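Local structure of O-methyltransferase (3TR6) at residues Y145-K150 with V172-R177; Y44-A49 with G72-Y77. The protein probably transfers methyl groups from S-adenosylmethionine to acceptor hydroxyls with the aid of a bound metal ion, and binds S-adenosylhomocysteine beside a nickel ion. All coordinates share one frame; numbering follows the deposited sequence.

Both contacts border the S-adenosylhomocysteine (SAH), their centres about 11 Å apart. Interaction 1 is the more buried: it pairs the ends of two adjacent parallel strands and then turns to acid, amide and lysine chemistry around a nickel ion. Interaction 2 joins two loops and is only partly buried; aromatic rings, a selenomethionine and a glutamine meet there, and its polar work is done on the amino acid end of SAH. The SAH amino group is shared, hydrogen-bonded to Asp147 of 145-150 and, weakly, to Gly72 O of 72-77. The two contacts also touch directly, Tyr145 OH lying 3.2 Å from Thr48 OG1 in a probable hydrogen bond.

Interaction 1 of 2, residues Y145-K150 with V172-R177; sequences YIDADK and VDNVLR. With NI (nickel (II) ion), chain B; SAH (S-adenosyl-L-homocysteine), chain C.
Ile146 and Val172 sit in register on adjacent parallel strands, side chains side by side on one face of the sheet, Ile146 CD1 packing on Val172 CG2 at 4.1 Å. One residue on, Asp173 N gives a weak, long but nearly straight hydrogen bond to Ile146 O (3.3 Å, 174°). On the other face Tyr145 and Asp173 run alongside each other, ring and carboxylate planes 22° apart, the phenol end against Asp173 CB. Gln52 spans the pair, hydrogen-bonding both Tyr145 OH and Asp173 OD1, a second-shell contact that can steady the carboxylate. This is the tight, buried part.

Beyond the strand ends the contact turns polar: the two aspartates remain buried, and the solvent side is that of the partly exposed Lys150 and Asn174. With CG anti to the backbone N (chi1 -174°), Asp147 sends OD2 to the nickel ion at 2.6 Å, while its OD1 accepts a hydrogen bond from N of SAH. Asp173 OD2 binds the same ion at 2.5 Å. Asn174 completes this set of three protein ligands through an amide modelled with ND2 toward the metal, an orientation that is doubtful, since an amide nitrogen is a poor metal ligand and ND2 then also lies 2.9 Å from the donor Lys150 NZ. The lysine chain, bent at chi2, brings NZ back to a salt bridge with Asp147 OD2 (2.9 Å) and onto an in-plane lone pair of Ala148 O. One water joins NZ to Ile146 O and Asp173 O.

Such a metal site beside the cofactor is characteristic of cation-dependent O-methyltransferases. It lies where strand 141-146, bordered by strand 67-71, meets strand 168-173, whose far side pairs with antiparallel strand 218-223; helix 189-203 adjoins Lys150.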
ATOM      1  N   TYR A 145     -13.584   1.557   4.226  1.00 30.69           N
ATOM      2  CA  TYR A 145     -12.848   2.819   4.222  1.00 30.68           C
ATOM      3  C   TYR A 145     -13.519   3.826   5.147  1.00 31.36           C
ATOM      4  O   TYR A 145     -14.644   4.261   4.897  1.00 29.72           O
ATOM      5  CB  TYR A 145     -12.762   3.371   2.798  1.00 29.96           C
ATOM      6  CG  TYR A 145     -12.069   4.714   2.667  1.00 31.44           C
ATOM      7  CD1 TYR A 145     -10.798   4.922   3.184  1.00 30.80           C
ATOM      8  CD2 TYR A 145     -12.680   5.764   1.992  1.00 29.44           C
ATOM      9  CE1 TYR A 145     -10.161   6.150   3.049  1.00 37.52           C
ATOM     10  CE2 TYR A 145     -12.057   6.988   1.848  1.00 26.41           C
ATOM     11  CZ  TYR A 145     -10.799   7.181   2.378  1.00 38.78           C
ATOM     12  OH  TYR A 145     -10.185   8.409   2.229  1.00 30.61           O
ATOM     13  N   ILE A 146     -12.820   4.184   6.221  1.00 24.84           N
ATOM     14  CA  ILE A 146     -13.362   5.074   7.239  1.00 28.24           C
ATOM     15  C   ILE A 146     -12.875   6.503   7.041  1.00 32.75           C
ATOM     16  O   ILE A 146     -11.698   6.797   7.248  1.00 34.14           O
ATOM     17  CB  ILE A 146     -12.961   4.615   8.648  1.00 35.42           C
ATOM     18  CG1 ILE A 146     -13.425   3.175   8.894  1.00 29.08           C
ATOM     19  CG2 ILE A 146     -13.512   5.577   9.692  1.00 31.89           C
ATOM     20  CD1 ILE A 146     -12.913   2.580  10.182  1.00 27.54           C
ATOM     21  N   ASP A 147     -13.786   7.393   6.658  1.00 36.05           N
ATOM     22  CA  ASP A 147     -13.423   8.770   6.339  1.00 32.76           C
ATOM     23  C   ASP A 147     -14.590   9.738   6.568  1.00 34.52           C
ATOM     24  O   ASP A 147     -14.972  10.499   5.678  1.00 32.56           O
ATOM     25  CB  ASP A 147     -12.912   8.847   4.896  1.00 30.03           C
ATOM     26  CG  ASP A 147     -12.379  10.213   4.535  1.00 33.51           C
ATOM     27  OD1 ASP A 147     -12.204  10.484   3.328  1.00 35.08           O
ATOM     28  OD2 ASP A 147     -12.139  11.017   5.459  1.00 46.07           O
ATOM     29  N   ALA A 148     -15.151   9.702   7.773  1.00 39.93           N
ATOM     30  CA  ALA A 148     -16.256  10.586   8.137  1.00 44.36           C
ATOM     31  C   ALA A 148     -15.882  11.470   9.327  1.00 43.30           C
ATOM     32  O   ALA A 148     -14.758  11.957   9.417  1.00 46.41           O
ATOM     33  CB  ALA A 148     -17.505   9.775   8.440  1.00 40.98           C
ATOM     34  N   ASP A 149     -16.827  11.684  10.235  1.00 43.06           N
ATOM     35  CA  ASP A 149     -16.549  12.463  11.438  1.00 45.61           C
ATOM     36  C   ASP A 149     -15.473  11.779  12.278  1.00 44.00           C
ATOM     37  O   ASP A 149     -15.618  10.617  12.661  1.00 42.18           O
ATOM     38  CB  ASP A 149     -17.827  12.691  12.256  1.00 38.00           C
ATOM     39  CG  ASP A 149     -18.652  11.423  12.429  1.00 49.37           C
ATOM     40  OD1 ASP A 149     -18.954  10.760  11.413  1.00 45.60           O
ATOM     41  OD2 ASP A 149     -19.002  11.091  13.583  1.00 48.39           O
ATOM     42  N   LYS A 150     -14.395  12.504  12.564  1.00 47.03           N
ATOM     43  CA  LYS A 150     -13.221  11.915  13.209  1.00 53.36           C
ATOM     44  C   LYS A 150     -13.461  11.510  14.662  1.00 46.95           C
ATOM     45  O   LYS A 150     -12.789  10.622  15.181  1.00 49.94           O
ATOM     46  CB  LYS A 150     -12.012  12.851  13.111  1.00 49.10           C
ATOM     47  CG  LYS A 150     -11.750  13.383  11.708  1.00 47.57           C
ATOM     48  CD  LYS A 150     -11.719  12.271  10.666  1.00 43.66           C
ATOM     49  CE  LYS A 150     -11.582  12.849   9.260  1.00 52.55           C
ATOM     50  NZ  LYS A 150     -11.907  11.863   8.190  1.00 38.55           N
ATOM     51  N   VAL A 172      -8.093   3.658   7.050  1.00 30.07           N
ATOM     52  CA  VAL A 172      -8.456   4.858   7.796  1.00 27.74           C
ATOM     53  C   VAL A 172      -7.671   6.065   7.298  1.00 28.98           C
ATOM     54  O   VAL A 172      -6.443   6.044   7.268  1.00 32.25           O
ATOM     55  CB  VAL A 172      -8.211   4.678   9.308  1.00 30.84           C
ATOM     56  CG1 VAL A 172      -8.647   5.922  10.077  1.00 21.98           C
ATOM     57  CG2 VAL A 172      -8.941   3.444   9.820  1.00 31.28           C
ATOM     58  N   ASP A 173      -8.384   7.117   6.913  1.00 30.95           N
ATOM     59  CA  ASP A 173      -7.748   8.334   6.423  1.00 32.82           C
ATOM     60  C   ASP A 173      -7.508   9.330   7.559  1.00 34.73           C
ATOM     61  O   ASP A 173      -8.082   9.202   8.641  1.00 35.47           O
ATOM     62  CB  ASP A 173      -8.606   8.975   5.331  1.00 33.09           C
ATOM     63  CG  ASP A 173      -7.897  10.115   4.620  1.00 41.18           C
ATOM     64  OD1 ASP A 173      -6.669  10.268   4.800  1.00 41.02           O
ATOM     65  OD2 ASP A 173      -8.569  10.848   3.867  1.00 42.08           O
ATOM     66  N   ASN A 174      -6.640  10.306   7.307  1.00 32.57           N
ATOM     67  CA  ASN A 174      -6.416  11.428   8.222  1.00 38.91           C
ATOM     68  C   ASN A 174      -5.808  11.051   9.571  1.00 34.00           C
ATOM     69  O   ASN A 174      -6.070  11.711  10.575  1.00 31.82           O
ATOM     70  CB  ASN A 174      -7.708  12.233   8.439  1.00 34.69           C
ATOM     71  CG  ASN A 174      -8.319  12.723   7.137  1.00 49.00           C
ATOM     72  OD1 ASN A 174      -7.813  13.656   6.503  1.00 43.55           O
ATOM     73  ND2 ASN A 174      -9.420  12.097   6.733  1.00 43.33           N
ATOM     74  N   VAL A 175      -4.987  10.007   9.593  1.00 33.52           N
ATOM     75  CA  VAL A 175      -4.339   9.583  10.832  1.00 29.91           C
ATOM     76  C   VAL A 175      -3.131  10.452  11.189  1.00 32.19           C
ATOM     77  O   VAL A 175      -2.609  10.367  12.298  1.00 33.55           O
ATOM     78  CB  VAL A 175      -3.907   8.100  10.778  1.00 28.45           C
ATOM     79  CG1 VAL A 175      -5.118   7.188  10.881  1.00 25.13           C
ATOM     80  CG2 VAL A 175      -3.110   7.818   9.510  1.00 26.31           C
ATOM     81  N   LEU A 176      -2.690  11.289  10.252  1.00 37.57           N
ATOM     82  CA  LEU A 176      -1.533  12.150  10.494  1.00 37.57           C
ATOM     83  C   LEU A 176      -1.931  13.581  10.847  1.00 41.42           C
ATOM     84  O   LEU A 176      -1.144  14.323  11.437  1.00 38.51           O
ATOM     85  CB  LEU A 176      -0.570  12.139   9.300  1.00 29.10           C
ATOM     86  CG  LEU A 176       0.150  10.813   9.049  1.00 31.29           C
ATOM     87  CD1 LEU A 176       1.125  10.921   7.881  1.00 25.99           C
ATOM     88  CD2 LEU A 176       0.864  10.338  10.308  1.00 24.63           C
ATOM     89  N   ARG A 177      -3.155  13.959  10.488  1.00 43.58           N
ATOM     90  CA  ARG A 177      -3.679  15.297  10.775  1.00 44.04           C
ATOM     91  C   ARG A 177      -2.732  16.422  10.352  1.00 41.24           C
ATOM     92  O   ARG A 177      -2.416  17.310  11.143  1.00 46.76           O
ATOM     93  CB  ARG A 177      -4.053  15.432  12.255  1.00 36.06           C
ATOM     94  CG  ARG A 177      -5.256  14.597  12.664  1.00 40.02           C
ATOM     95  CD  ARG A 177      -5.715  14.927  14.079  1.00 55.62           C
ATOM     96  NE  ARG A 177      -6.143  16.317  14.208  1.00 61.61           N
ATOM     97  CZ  ARG A 177      -7.392  16.735  14.023  1.00 71.76           C
ATOM     98  NH1 ARG A 177      -8.343  15.867  13.700  1.00 60.92           N
ATOM     99  NH2 ARG A 177      -7.690  18.021  14.162  1.00 73.93           N
TER
HETATM  100 NI    NI B 223     -10.334  12.537   4.425  1.00 58.79          NI
HETATM  101  N   SAH C 224     -14.341   9.971   1.331  1.00 35.42           N
HETATM  102  CA  SAH C 224     -14.921  11.259   1.069  1.00 37.43           C
HETATM  103  CB  SAH C 224     -14.617  12.245   2.184  1.00 29.64           C
HETATM  104  CG  SAH C 224     -15.780  12.660   3.056  1.00 40.52           C
HETATM  105  SD  SAH C 224     -15.498  13.978   4.229  1.00 37.09           S
HETATM  106  C   SAH C 224     -14.398  11.794  -0.219  1.00 39.23           C
HETATM  107  O   SAH C 224     -14.494  13.030  -0.457  1.00 39.81           O
HETATM  108  OXT SAH C 224     -13.866  11.032  -1.065  1.00 34.01           O
HETATM  109  C5' SAH C 224     -16.523  13.735   5.671  1.00 37.87           C
HETATM  110  C4' SAH C 224     -17.889  13.369   5.444  1.00 44.23           C
HETATM  111  O4' SAH C 224     -18.420  12.693   6.637  1.00 41.33           O
HETATM  112  C3' SAH C 224     -18.723  14.574   5.248  1.00 45.83           C
HETATM  113  O3' SAH C 224     -19.355  14.490   4.038  1.00 43.38           O
HETATM  114  C2' SAH C 224     -19.707  14.548   6.342  1.00 49.06           C
HETATM  115  O2' SAH C 224     -20.941  14.950   5.894  1.00 43.11           O
HETATM  116  C1' SAH C 224     -19.743  13.117   6.737  1.00 46.32           C
HETATM  117  N9  SAH C 224     -20.263  12.830   8.071  1.00 48.01           N
HETATM  118  C8  SAH C 224     -20.093  13.565   9.180  1.00 46.66           C
HETATM  119  N7  SAH C 224     -20.727  12.943  10.188  1.00 42.07           N
HETATM  120  C5  SAH C 224     -21.298  11.815   9.720  1.00 46.53           C
HETATM  121  C6  SAH C 224     -22.066  10.801  10.300  1.00 39.75           C
HETATM  122  N6  SAH C 224     -22.399  10.837  11.688  1.00 34.75           N
HETATM  123  N1  SAH C 224     -22.489   9.786   9.525  1.00 44.20           N
HETATM  124  C2  SAH C 224     -22.187   9.738   8.221  1.00 48.99           C
HETATM  125  N3  SAH C 224     -21.456  10.695   7.636  1.00 42.87           N
HETATM  126  C4  SAH C 224     -21.000  11.739   8.359  1.00 49.27           C
HETATM  127  O   HOH W   1     -11.217   9.088   9.438  1.00 37.60           O

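Interaction 2 of 2, residues Y44-A49 with G72-Y77; sequences YAMQTA and GTFTGY. With SAH (S-adenosyl-L-homocysteine), chain C.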
ATOM      1  N   TYR A  44     -14.713  21.597   0.343  1.00 34.65           N
ATOM      2  CA  TYR A  44     -14.040  20.811  -0.691  1.00 34.56           C
ATOM      3  C   TYR A  44     -12.772  20.098  -0.216  1.00 35.91           C
ATOM      4  O   TYR A  44     -12.434  19.032  -0.721  1.00 39.59           O
ATOM      5  CB  TYR A  44     -13.689  21.711  -1.879  1.00 36.39           C
ATOM      6  CG  TYR A  44     -12.485  22.590  -1.621  1.00 42.25           C
ATOM      7  CD1 TYR A  44     -11.221  22.212  -2.056  1.00 41.05           C
ATOM      8  CD2 TYR A  44     -12.608  23.788  -0.923  1.00 43.45           C
ATOM      9  CE1 TYR A  44     -10.113  23.005  -1.814  1.00 46.87           C
ATOM     10  CE2 TYR A  44     -11.504  24.591  -0.676  1.00 41.70           C
ATOM     11  CZ  TYR A  44     -10.259  24.194  -1.124  1.00 51.32           C
ATOM     12  OH  TYR A  44      -9.157  24.984  -0.884  1.00 59.56           O
ATOM     13  N   ALA A  45     -12.071  20.690   0.747  1.00 35.58           N
ATOM     14  CA  ALA A  45     -10.763  20.181   1.162  1.00 36.93           C
ATOM     15  C   ALA A  45     -10.807  18.799   1.823  1.00 44.21           C
ATOM     16  O   ALA A  45      -9.819  18.063   1.795  1.00 46.97           O
ATOM     17  CB  ALA A  45     -10.060  21.183   2.066  1.00 31.96           C
HETATM   18  N   MSE A  46     -11.941  18.446   2.420  1.00 37.44           N
HETATM   19  CA  MSE A  46     -12.063  17.137   3.055  1.00 44.94           C
HETATM   20  C   MSE A  46     -12.223  16.016   2.023  1.00 39.25           C
HETATM   21  O   MSE A  46     -12.445  14.859   2.375  1.00 41.10           O
HETATM   22  CB  MSE A  46     -13.197  17.116   4.095  1.00 38.78           C
HETATM   23  CG  MSE A  46     -14.562  17.566   3.593  1.00 36.31           C
HETATM   24 SE   MSE A  46     -15.903  17.662   5.025  1.00 49.55          SE
HETATM   25  CE  MSE A  46     -14.729  17.404   6.555  1.00 33.79           C
ATOM     26  N   GLN A  47     -12.089  16.366   0.748  1.00 33.91           N
ATOM     27  CA  GLN A  47     -12.161  15.382  -0.323  1.00 37.97           C
ATOM     28  C   GLN A  47     -10.920  14.493  -0.331  1.00 46.85           C
ATOM     29  O   GLN A  47      -9.814  14.940  -0.007  1.00 41.75           O
ATOM     30  CB  GLN A  47     -12.324  16.073  -1.676  1.00 33.21           C
ATOM     31  CG  GLN A  47     -12.669  15.135  -2.819  1.00 38.23           C
ATOM     32  CD  GLN A  47     -12.879  15.873  -4.128  1.00 43.07           C
ATOM     33  OE1 GLN A  47     -12.272  16.917  -4.366  1.00 46.75           O
ATOM     34  NE2 GLN A  47     -13.751  15.342  -4.977  1.00 36.66           N
ATOM     35  N   THR A  48     -11.109  13.230  -0.700  1.00 39.00           N
ATOM     36  CA  THR A  48     -10.013  12.274  -0.724  1.00 35.77           C
ATOM     37  C   THR A  48      -8.979  12.662  -1.773  1.00 32.30           C
ATOM     38  O   THR A  48      -9.329  13.024  -2.899  1.00 32.73           O
ATOM     39  CB  THR A  48     -10.527  10.843  -0.998  1.00 34.41           C
ATOM     40  OG1 THR A  48     -11.427  10.454   0.045  1.00 29.76           O
ATOM     41  CG2 THR A  48      -9.371   9.854  -1.053  1.00 30.19           C
ATOM     42  N   ALA A  49      -7.706  12.593  -1.393  1.00 33.07           N
ATOM     43  CA  ALA A  49      -6.612  12.879  -2.313  1.00 28.25           C
ATOM     44  C   ALA A  49      -6.636  11.901  -3.485  1.00 32.24           C
ATOM     45  O   ALA A  49      -6.790  10.693  -3.291  1.00 31.22           O
ATOM     46  CB  ALA A  49      -5.277  12.812  -1.586  1.00 26.08           C
ATOM     47  N   GLY A  72     -18.402   7.973   4.791  1.00 31.51           N
ATOM     48  CA  GLY A  72     -18.133   9.372   4.514  1.00 33.50           C
ATOM     49  C   GLY A  72     -18.142   9.652   3.023  1.00 38.48           C
ATOM     50  O   GLY A  72     -17.091   9.700   2.386  1.00 38.68           O
ATOM     51  N   THR A  73     -19.334   9.849   2.469  1.00 33.43           N
ATOM     52  CA  THR A  73     -19.503   9.985   1.027  1.00 35.30           C
ATOM     53  C   THR A  73     -19.004  11.319   0.485  1.00 40.00           C
ATOM     54  O   THR A  73     -18.320  11.365  -0.536  1.00 37.46           O
ATOM     55  CB  THR A  73     -20.983   9.851   0.621  1.00 35.89           C
ATOM     56  OG1 THR A  73     -21.588   8.771   1.340  1.00 35.87           O
ATOM     57  CG2 THR A  73     -21.107   9.606  -0.874  1.00 26.61           C
ATOM     58  N   PHE A  74     -19.363  12.400   1.169  1.00 41.42           N
ATOM     59  CA  PHE A  74     -19.162  13.741   0.638  1.00 39.20           C
ATOM     60  C   PHE A  74     -19.739  13.787  -0.774  1.00 34.43           C
ATOM     61  O   PHE A  74     -20.904  13.462  -0.977  1.00 39.06           O
ATOM     62  CB  PHE A  74     -17.679  14.112   0.630  1.00 37.87           C
ATOM     63  CG  PHE A  74     -17.425  15.580   0.433  1.00 39.44           C
ATOM     64  CD1 PHE A  74     -18.418  16.511   0.702  1.00 38.26           C
ATOM     65  CD2 PHE A  74     -16.199  16.029  -0.036  1.00 38.41           C
ATOM     66  CE1 PHE A  74     -18.191  17.865   0.516  1.00 34.73           C
ATOM     67  CE2 PHE A  74     -15.963  17.381  -0.225  1.00 36.18           C
ATOM     68  CZ  PHE A  74     -16.964  18.302   0.053  1.00 38.35           C
ATOM     69  N   THR A  75     -18.929  14.177  -1.751  1.00 35.80           N
ATOM     70  CA  THR A  75     -19.385  14.198  -3.137  1.00 33.08           C
ATOM     71  C   THR A  75     -19.019  12.904  -3.863  1.00 40.30           C
ATOM     72  O   THR A  75     -19.089  12.824  -5.090  1.00 37.95           O
ATOM     73  CB  THR A  75     -18.853  15.422  -3.905  1.00 38.34           C
ATOM     74  OG1 THR A  75     -17.423  15.429  -3.875  1.00 39.48           O
ATOM     75  CG2 THR A  75     -19.379  16.710  -3.279  1.00 34.96           C
ATOM     76  N   GLY A  76     -18.614  11.899  -3.087  1.00 41.79           N
ATOM     77  CA  GLY A  76     -18.454  10.543  -3.584  1.00 31.77           C
ATOM     78  C   GLY A  76     -17.191  10.199  -4.353  1.00 36.40           C
ATOM     79  O   GLY A  76     -17.213   9.295  -5.190  1.00 37.82           O
ATOM     80  N   TYR A  77     -16.090  10.890  -4.070  1.00 34.49           N
ATOM     81  CA  TYR A  77     -14.840  10.631  -4.784  1.00 34.98           C
ATOM     82  C   TYR A  77     -14.300   9.224  -4.503  1.00 34.28           C
ATOM     83  O   TYR A  77     -14.014   8.461  -5.427  1.00 31.03           O
ATOM     84  CB  TYR A  77     -13.776  11.692  -4.462  1.00 31.95           C
ATOM     85  CG  TYR A  77     -12.580  11.649  -5.395  1.00 32.41           C
ATOM     86  CD1 TYR A  77     -12.497  12.497  -6.495  1.00 33.09           C
ATOM     87  CD2 TYR A  77     -11.542  10.751  -5.185  1.00 30.14           C
ATOM     88  CE1 TYR A  77     -11.409  12.456  -7.354  1.00 30.43           C
ATOM     89  CE2 TYR A  77     -10.454  10.701  -6.035  1.00 34.03           C
ATOM     90  CZ  TYR A  77     -10.392  11.553  -7.117  1.00 33.37           C
ATOM     91  OH  TYR A  77      -9.305  11.496  -7.959  1.00 30.65           O
TER
HETATM   92  N   SAH C 224     -14.341   9.971   1.331  1.00 35.42           N
HETATM   93  CA  SAH C 224     -14.921  11.259   1.069  1.00 37.43           C
HETATM   94  CB  SAH C 224     -14.617  12.245   2.184  1.00 29.64           C
HETATM   95  CG  SAH C 224     -15.780  12.660   3.056  1.00 40.52           C
HETATM   96  SD  SAH C 224     -15.498  13.978   4.229  1.00 37.09           S
HETATM   97  C   SAH C 224     -14.398  11.794  -0.219  1.00 39.23           C
HETATM   98  O   SAH C 224     -14.494  13.030  -0.457  1.00 39.81           O
HETATM   99  OXT SAH C 224     -13.866  11.032  -1.065  1.00 34.01           O
HETATM  100  C5' SAH C 224     -16.523  13.735   5.671  1.00 37.87           C
HETATM  101  C4' SAH C 224     -17.889  13.369   5.444  1.00 44.23           C
HETATM  102  O4' SAH C 224     -18.420  12.693   6.637  1.00 41.33           O
HETATM  103  C3' SAH C 224     -18.723  14.574   5.248  1.00 45.83           C
HETATM  104  O3' SAH C 224     -19.355  14.490   4.038  1.00 43.38           O
HETATM  105  C2' SAH C 224     -19.707  14.548   6.342  1.00 49.06           C
HETATM  106  O2' SAH C 224     -20.941  14.950   5.894  1.00 43.11           O
HETATM  107  C1' SAH C 224     -19.743  13.117   6.737  1.00 46.32           C
HETATM  108  N9  SAH C 224     -20.263  12.830   8.071  1.00 48.01           N
HETATM  109  C8  SAH C 224     -20.093  13.565   9.180  1.00 46.66           C
HETATM  110  N7  SAH C 224     -20.727  12.943  10.188  1.00 42.07           N
HETATM  111  C5  SAH C 224     -21.298  11.815   9.720  1.00 46.53           C
HETATM  112  C6  SAH C 224     -22.066  10.801  10.300  1.00 39.75           C
HETATM  113  N6  SAH C 224     -22.399  10.837  11.688  1.00 34.75           N
HETATM  114  N1  SAH C 224     -22.489   9.786   9.525  1.00 44.20           N
HETATM  115  C2  SAH C 224     -22.187   9.738   8.221  1.00 48.99           C
HETATM  116  N3  SAH C 224     -21.456  10.695   7.636  1.00 42.87           N
HETATM  117  C4  SAH C 224     -21.000  11.739   8.359  1.00 49.27           C
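Thr48 and Tyr77 are the residues whose CA atoms come nearest across the two loops, 6.5 Å apart, where 44-49 leaves a 3-10 turn and 72-77 runs through a type II' turn from Thr73 to Gly76 into helix 77-83. Phe74 of the turn reaches across to 44-47. Selenomethionine Met46 lays CG 4.1 Å above one face of its ring, offset toward the rim, and SE, 5.0 Å from the ring centroid, makes a Met-aromatic contact. Thr75 CG2 covers the opposite face, while Tyr44 CA and O of SAH meet the edge near the ring plane. The 72-77 loop follows strand 67-71 and is the glycine-containing cofactor loop of the Rossmann-like methyltransferase fold. Its Gly72, with a backbone (phi 106°) that few other residues adopt easily, accepts a weak hydrogen bond at O from N of SAH. From the facing loop, Thr48 OG1 donates to OXT of SAH at 2.7 Å, and Thr48 N adds a weak bond to the other carboxylate oxygen. CG anti to the backbone N (chi1 -169°) and an extended chain carry the Gln47 amide out to Tyr77, which it crosses at about a right angle; amide and ring planes stand 76° apart, with Gln47 NE2 3.5 Å from Tyr77 CD1. Over one face of this ring lies Thr48 O, and Tyr77 OH continues to a hydrogen bond with Glu26.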